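Austinol synthesis protein H (Emericella nidulans FGSC A4, PDB 5X9K) takes part in the biosynthesis of the fungal meroterpenoids austinol and dehydroaustinol as a homodimeric isomerase of the trt14 family. Local coordinates at residues E114-S119 with R123-Y128. Sequence-based numbering, arbitrary orientation.
Sequences EGKGDS and RFETEY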
loop_
_atom_site.group_PDB
_atom_site.type_symbol
_atom_site.label_atom_id
_atom_site.label_comp_id
_atom_site.label_asym_id
_atom_site.label_seq_id
_atom_site.Cartn_x
_atom_site.Cartn_y
_atom_site.Cartn_z
ATOM N N GLU A 114 7.940 -7.048 -3.078
ATOM C CA GLU A 114 9.080 -7.108 -2.166
ATOM C C GLU A 114 10.303 -6.531 -2.863
ATOM O O GLU A 114 10.598 -6.888 -4.006
ATOM C CB GLU A 114 9.358 -8.553 -1.751
ATOM C CG GLU A 114 8.333 -9.146 -0.806
ATOM C CD GLU A 114 8.642 -10.596 -0.492
ATOM O OE1 GLU A 114 9.252 -11.265 -1.355
ATOM O OE2 GLU A 114 8.284 -11.053 0.617
ATOM N N GLY A 115 11.013 -5.627 -2.176
ATOM C CA GLY A 115 12.300 -5.130 -2.632
ATOM C C GLY A 115 13.399 -5.620 -1.703
ATOM O O GLY A 115 13.282 -5.504 -0.485
ATOM N N LYS A 116 14.446 -6.208 -2.289
ATOM C CA LYS A 116 15.558 -6.746 -1.511
ATOM C C LYS A 116 16.859 -6.478 -2.247
ATOM O O LYS A 116 16.924 -6.605 -3.470
ATOM C CB LYS A 116 15.409 -8.261 -1.258
ATOM C CG LYS A 116 14.055 -8.672 -0.694
ATOM C CD LYS A 116 13.938 -10.186 -0.550
ATOM C CE LYS A 116 12.602 -10.567 0.081
ATOM N NZ LYS A 116 12.475 -12.038 0.224
ATOM N N GLY A 117 17.897 -6.124 -1.503
ATOM C CA GLY A 117 19.175 -5.887 -2.145
ATOM C C GLY A 117 20.276 -5.795 -1.120
ATOM O O GLY A 117 20.032 -5.726 0.088
ATOM N N ASP A 118 21.498 -5.788 -1.632
ATOM C CA ASP A 118 22.685 -5.596 -0.816
ATOM C C ASP A 118 23.153 -4.162 -1.006
ATOM O O ASP A 118 23.495 -3.761 -2.122
ATOM C CB ASP A 118 23.771 -6.598 -1.209
ATOM C CG ASP A 118 23.378 -8.032 -0.887
ATOM O OD1 ASP A 118 22.843 -8.285 0.213
ATOM O OD2 ASP A 118 23.589 -8.909 -1.744
ATOM N N SER A 119 23.155 -3.386 0.072
ATOM C CA SER A 119 23.456 -1.972 -0.053
ATOM C C SER A 119 24.726 -1.622 0.704
ATOM O O SER A 119 25.266 -2.412 1.482
ATOM C CB SER A 119 22.296 -1.102 0.459
ATOM O OG SER A 119 22.378 -0.951 1.856
ATOM N N ARG A 123 22.119 -5.221 4.354
ATOM C CA ARG A 123 20.939 -5.808 3.730
ATOM C C ARG A 123 19.739 -4.869 3.836
ATOM O O ARG A 123 19.479 -4.278 4.890
ATOM C CB ARG A 123 20.624 -7.145 4.403
ATOM C CG ARG A 123 19.596 -7.982 3.705
ATOM C CD ARG A 123 20.156 -8.546 2.412
ATOM N NE ARG A 123 19.136 -9.330 1.737
ATOM C CZ ARG A 123 19.167 -9.664 0.456
ATOM N NH1 ARG A 123 20.172 -9.268 -0.319
ATOM N NH2 ARG A 123 18.173 -10.374 -0.049
ATOM N N PHE A 124 19.008 -4.729 2.732
ATOM C CA PHE A 124 17.750 -3.989 2.705
ATOM C C PHE A 124 16.671 -4.927 2.200
ATOM O O PHE A 124 16.822 -5.531 1.134
ATOM C CB PHE A 124 17.846 -2.752 1.811
ATOM C CG PHE A 124 16.599 -1.902 1.806
ATOM C CD1 PHE A 124 16.055 -1.437 2.995
ATOM C CD2 PHE A 124 15.995 -1.543 0.607
ATOM C CE1 PHE A 124 14.925 -0.643 2.982
ATOM C CE2 PHE A 124 14.869 -0.757 0.579
ATOM C CZ PHE A 124 14.323 -0.300 1.762
ATOM N N GLU A 125 15.606 -5.082 2.983
ATOM C CA GLU A 125 14.449 -5.860 2.573
ATOM C C GLU A 125 13.204 -5.098 2.992
ATOM O O GLU A 125 12.979 -4.863 4.182
ATOM C CB GLU A 125 14.464 -7.263 3.185
ATOM C CG GLU A 125 15.761 -8.021 2.898
ATOM C CD GLU A 125 15.665 -9.498 3.233
ATOM O OE1 GLU A 125 14.621 -9.927 3.773
ATOM O OE2 GLU A 125 16.638 -10.227 2.955
ATOM N N THR A 126 12.396 -4.709 2.013
ATOM C CA THR A 126 11.217 -3.907 2.265
ATOM C C THR A 126 10.090 -4.462 1.406
ATOM O O THR A 126 10.267 -5.448 0.682
ATOM C CB THR A 126 11.514 -2.432 1.985
ATOM O OG1 THR A 126 10.503 -1.608 2.580
ATOM C CG2 THR A 126 11.627 -2.167 0.463
ATOM N N GLU A 127 8.914 -3.857 1.516
ATOM C CA GLU A 127 7.796 -4.232 0.661
ATOM C C GLU A 127 6.932 -3.016 0.367
ATOM O O GLU A 127 7.054 -1.969 1.003
ATOM C CB GLU A 127 6.954 -5.338 1.284
ATOM C CG GLU A 127 6.515 -5.032 2.687
ATOM C CD GLU A 127 5.881 -6.223 3.360
ATOM O OE1 GLU A 127 4.867 -6.737 2.836
ATOM O OE2 GLU A 127 6.404 -6.636 4.423
ATOM N N TYR A 128 6.040 -3.179 -0.616
ATOM C CA TYR A 128 5.177 -2.101 -1.075
ATOM C C TYR A 128 3.894 -2.685 -1.640
ATOM O O TYR A 128 3.826 -3.862 -1.993
ATOM C CB TYR A 128 5.803 -1.255 -2.199
ATOM C CG TYR A 128 7.292 -1.051 -2.185
ATOM C CD1 TYR A 128 7.838 0.203 -1.876
ATOM C CD2 TYR A 128 8.157 -2.083 -2.523
ATOM C CE1 TYR A 128 9.202 0.397 -1.891
ATOM C CE2 TYR A 128 9.512 -1.892 -2.532
ATOM C CZ TYR A 128 10.028 -0.658 -2.221
ATOM O OH TYR A 128 11.391 -0.498 -2.242
#
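The turn end of an antiparallel beta hairpin, built from strands 108-119 and 122-134 of the mixed sheet, brings Gly115 against Thr126 and Gly117 against Phe124 as hydrogen-bonded pairs. Thr126 N reaches Gly115 O at 2.8 Å and Phe124 N reaches Gly117 O at 3.0 Å. In return Gly117 N binds Phe124 O at 2.9 Å, and Gly115 N returns a bond to Thr126 O at 3.0 Å. Neither glycine has a side chain on the face of Phe124 and Thr126, where CG2 of Thr126 lies 3.8 Å from Gly115 O and Tyr128 brings CE2 close to Gly115 N. Helix 150-167 covers this face: Trp156 meets the Phe124 ring and Thr152 bonds Thr126 OG1.

The other face carries charge. Arg123 leaves the backbone with CG anti to its N, then bends at chi2 (71°), which folds the guanidinium back over Gly117. Lys116 and Glu125 pack through their aliphatic parts, CG to CG at 4.0 Å. Asp118 OD2 is hydrogen-bonded to Asn89 of the adjoining strand, while Glu127 OE2 is hydrogen-bonded to Ser63 N of the second subunit. Arg123 bridges two carboxylates: Arg123 NE donates within the guanidinium plane to the anti lone pair of Glu125 OE2, and NH1 meets Asp118 OD1 at 2.9 Å from above the carboxylate, whose plane is turned 48° from the guanidinium.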